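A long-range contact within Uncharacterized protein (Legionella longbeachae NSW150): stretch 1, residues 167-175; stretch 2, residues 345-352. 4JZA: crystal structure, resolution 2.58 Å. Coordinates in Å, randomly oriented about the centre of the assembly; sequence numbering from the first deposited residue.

Stretch 1, residues 167-175: LPPYYDQLL
Stretch 2, residues 345-352: LPLPANYA

The most striking feature of this contact is a very short hydrogen bond from a side chain to the backbone: Tyr 171 OH donates to Pro 346 O at 2.5 Å. A long, rigid phenol suits this reach. Tyr 171 points its CA-to-CB bond sideways to stretch 2, yet chi1 of 51° (p) and chi2 of -82° bring the hydroxyl to the carbonyl, which lies at the ring edge, near its plane. Leu 347 CB also meets that edge, 4.0 Å from Tyr 171 CE1.

The chains run antiparallel. Leu 167 CA lies 5.1 Å from Ala 352 CA, Pro 169 CA 5.7 Å from Pro 348 CA, and Leu 174 CA 8.0 Å from Pro 346 CA, so the backbones are farther apart at the last pair. Stretch 1 begins extended (phi/psi -126/134 at Leu 167, -67/130 at Pro 168), turns at Pro 169 (-94/-8), and extends again through Tyr 170 (-71/157) and Tyr 171 (-141/159). Tyr 171 is the N-cap residue; the helix starts at Asp 172, and Leu 175 N donates to Tyr 171 O at 3.1 Å. Stretch 2 is mostly extended, with departures at Pro 346 (-86/59) and Asn 350 (51/43).

At the other end, Leu 167 N donates to Tyr 351 O at 3.2 Å, with an N-H...O angle of 149°. The side chains reinforce this backbone link. Leu 167 (m, t) points toward stretch 2 and lays CD1 over one face of the Tyr 351 ring, 3.9 Å from its centroid and 19° off the normal, a CH-pi contact; Leu 167 CB approaches Tyr 351 CD2 at 3.4 Å. Tyr 351, with chi1 at 180° (t) and chi2 at 50°, offers a broad flat surface to the branched leucine, while its hydroxyl is hydrogen-bonded elsewhere in the structure.

Between these anchors lies an apolar centre. Pro 169, C-gamma endo and buried, points toward stretch 2: its CG packs 3.7 Å from Leu 347 CD1 and its CB 3.8 Å from CD of Pro 348, whose ring is C-gamma exo. The compact rings pack closely without bringing polar side-chain groups into the interior. Leu 347 (p, t) sends CD1 to 4.3 Å from Tyr 170 CB and 3.7 Å from Leu 174 CD2. Just beyond the tyrosine hydroxyl, Leu 174 (chi1 t, chi2 86°) projects from the helix toward stretch 2, its CD1 3.9 Å from CG of Pro 346, another C-gamma endo ring. Together the stretches bury 509 Å², while Asp 172 and Gln 173 remain exposed, as suits their polar side chains.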

# COMPACT_ATOMS: atom_id res chain seq x y z
N LEU A 167 -9.23 14.48 8.08
CA LEU A 167 -8.57 15.28 9.09
C LEU A 167 -7.08 15.35 8.84
O LEU A 167 -6.45 14.35 8.60
CB LEU A 167 -8.83 14.64 10.47
CG LEU A 167 -10.27 14.69 10.99
CD1 LEU A 167 -10.37 13.95 12.30
CD2 LEU A 167 -10.73 16.11 11.19
N PRO A 168 -6.48 16.54 8.93
CA PRO A 168 -5.05 16.53 8.61
C PRO A 168 -4.31 15.76 9.63
O PRO A 168 -4.59 15.94 10.80
CB PRO A 168 -4.68 17.98 8.69
CG PRO A 168 -5.88 18.70 9.24
CD PRO A 168 -7.05 17.90 8.85
N PRO A 169 -3.46 14.82 9.21
CA PRO A 169 -2.78 13.93 10.13
C PRO A 169 -1.41 14.39 10.57
O PRO A 169 -0.81 13.75 11.43
CB PRO A 169 -2.64 12.68 9.32
CG PRO A 169 -2.47 13.18 7.92
CD PRO A 169 -3.36 14.34 7.82
N TYR A 170 -0.89 15.46 9.96
CA TYR A 170 0.43 16.00 10.34
C TYR A 170 0.43 16.69 11.70
O TYR A 170 -0.60 17.11 12.18
CB TYR A 170 0.96 16.96 9.28
CG TYR A 170 -0.02 18.00 8.84
CD1 TYR A 170 -0.25 19.11 9.59
CD2 TYR A 170 -0.69 17.86 7.63
CE1 TYR A 170 -1.16 20.08 9.17
CE2 TYR A 170 -1.59 18.80 7.21
CZ TYR A 170 -1.83 19.91 7.99
OH TYR A 170 -2.73 20.83 7.56
N TYR A 171 1.61 16.78 12.30
CA TYR A 171 1.84 17.45 13.55
C TYR A 171 3.19 18.18 13.42
O TYR A 171 4.02 17.83 12.55
CB TYR A 171 1.84 16.45 14.70
CG TYR A 171 2.72 15.25 14.51
CD1 TYR A 171 2.28 14.18 13.76
CD2 TYR A 171 4.01 15.17 15.06
CE1 TYR A 171 3.07 13.07 13.56
CE2 TYR A 171 4.81 14.03 14.85
CZ TYR A 171 4.32 12.99 14.10
OH TYR A 171 5.03 11.86 13.83
N ASP A 172 3.41 19.19 14.25
CA ASP A 172 4.54 20.13 14.06
C ASP A 172 5.92 19.46 13.94
O ASP A 172 6.72 19.80 13.05
CB ASP A 172 4.58 21.13 15.22
CG ASP A 172 3.45 22.16 15.15
OD1 ASP A 172 2.69 22.20 14.15
OD2 ASP A 172 3.31 22.91 16.15
N GLN A 173 6.21 18.50 14.83
CA GLN A 173 7.47 17.79 14.76
C GLN A 173 7.71 17.25 13.35
O GLN A 173 8.76 17.46 12.76
CB GLN A 173 7.57 16.70 15.82
CG GLN A 173 8.94 16.08 15.73
CD GLN A 173 9.32 15.07 16.80
OE1 GLN A 173 10.43 14.87 17.02
NE2 GLN A 173 8.47 14.39 17.35
N LEU A 174 6.72 16.57 12.80
CA LEU A 174 6.89 15.96 11.51
C LEU A 174 7.08 17.01 10.46
O LEU A 174 7.87 16.84 9.53
CB LEU A 174 5.68 15.09 11.13
CG LEU A 174 5.87 14.36 9.77
CD1 LEU A 174 6.60 13.05 9.98
CD2 LEU A 174 4.55 14.10 9.08
N LEU A 175 6.35 18.11 10.56
CA LEU A 175 6.51 19.17 9.55
C LEU A 175 7.93 19.68 9.55
O LEU A 175 8.47 19.97 8.47
CB LEU A 175 5.54 20.34 9.79
CG LEU A 175 4.07 19.97 9.71
CD1 LEU A 175 3.19 21.19 9.84
CD2 LEU A 175 3.80 19.30 8.39
N LEU A 345 5.17 6.06 7.27
CA LEU A 345 5.44 7.39 7.79
C LEU A 345 4.68 7.53 9.11
O LEU A 345 3.59 7.00 9.28
CB LEU A 345 4.99 8.43 6.80
CG LEU A 345 5.55 8.34 5.37
CD1 LEU A 345 4.85 9.36 4.47
CD2 LEU A 345 7.04 8.64 5.35
N PRO A 346 5.27 8.25 10.06
CA PRO A 346 4.75 8.25 11.42
C PRO A 346 3.64 9.26 11.65
O PRO A 346 3.75 10.12 12.50
CB PRO A 346 5.99 8.56 12.26
CG PRO A 346 6.82 9.41 11.38
CD PRO A 346 6.54 8.99 9.97
N LEU A 347 2.58 9.14 10.89
CA LEU A 347 1.37 9.90 11.12
C LEU A 347 0.19 9.08 10.66
O LEU A 347 0.33 8.22 9.83
CB LEU A 347 1.40 11.23 10.40
CG LEU A 347 1.29 11.27 8.87
CD1 LEU A 347 1.16 12.72 8.43
CD2 LEU A 347 2.50 10.62 8.25
N PRO A 348 -0.96 9.32 11.20
CA PRO A 348 -2.11 8.39 11.03
C PRO A 348 -2.73 8.32 9.67
O PRO A 348 -2.88 9.35 8.96
CB PRO A 348 -3.18 8.96 11.96
CG PRO A 348 -2.49 9.95 12.81
CD PRO A 348 -1.29 10.44 12.09
N ALA A 349 -3.18 7.12 9.36
CA ALA A 349 -3.70 6.85 8.05
C ALA A 349 -5.16 6.73 8.15
O ALA A 349 -5.68 6.34 9.20
CB ALA A 349 -3.13 5.57 7.48
N ASN A 350 -5.81 7.06 7.04
CA ASN A 350 -7.24 6.94 6.92
C ASN A 350 -7.92 7.61 8.09
O ASN A 350 -8.88 7.07 8.64
CB ASN A 350 -7.64 5.46 6.81
CG ASN A 350 -9.06 5.26 6.28
OD1 ASN A 350 -9.71 6.17 5.72
ND2 ASN A 350 -9.55 4.05 6.46
N TYR A 351 -7.42 8.81 8.46
CA TYR A 351 -7.84 9.51 9.66
C TYR A 351 -9.00 10.43 9.36
O TYR A 351 -8.92 11.27 8.48
CB TYR A 351 -6.68 10.30 10.22
CG TYR A 351 -6.94 11.11 11.50
CD1 TYR A 351 -7.55 10.52 12.63
CD2 TYR A 351 -6.52 12.44 11.61
CE1 TYR A 351 -7.74 11.24 13.81
CE2 TYR A 351 -6.70 13.16 12.79
CZ TYR A 351 -7.31 12.57 13.89
OH TYR A 351 -7.52 13.33 15.04
N ALA A 352 -10.09 10.28 10.11
CA ALA A 352 -11.32 10.99 9.76
C ALA A 352 -12.20 11.03 10.95
O ALA A 352 -11.98 10.26 11.92
CB ALA A 352 -12.03 10.31 8.62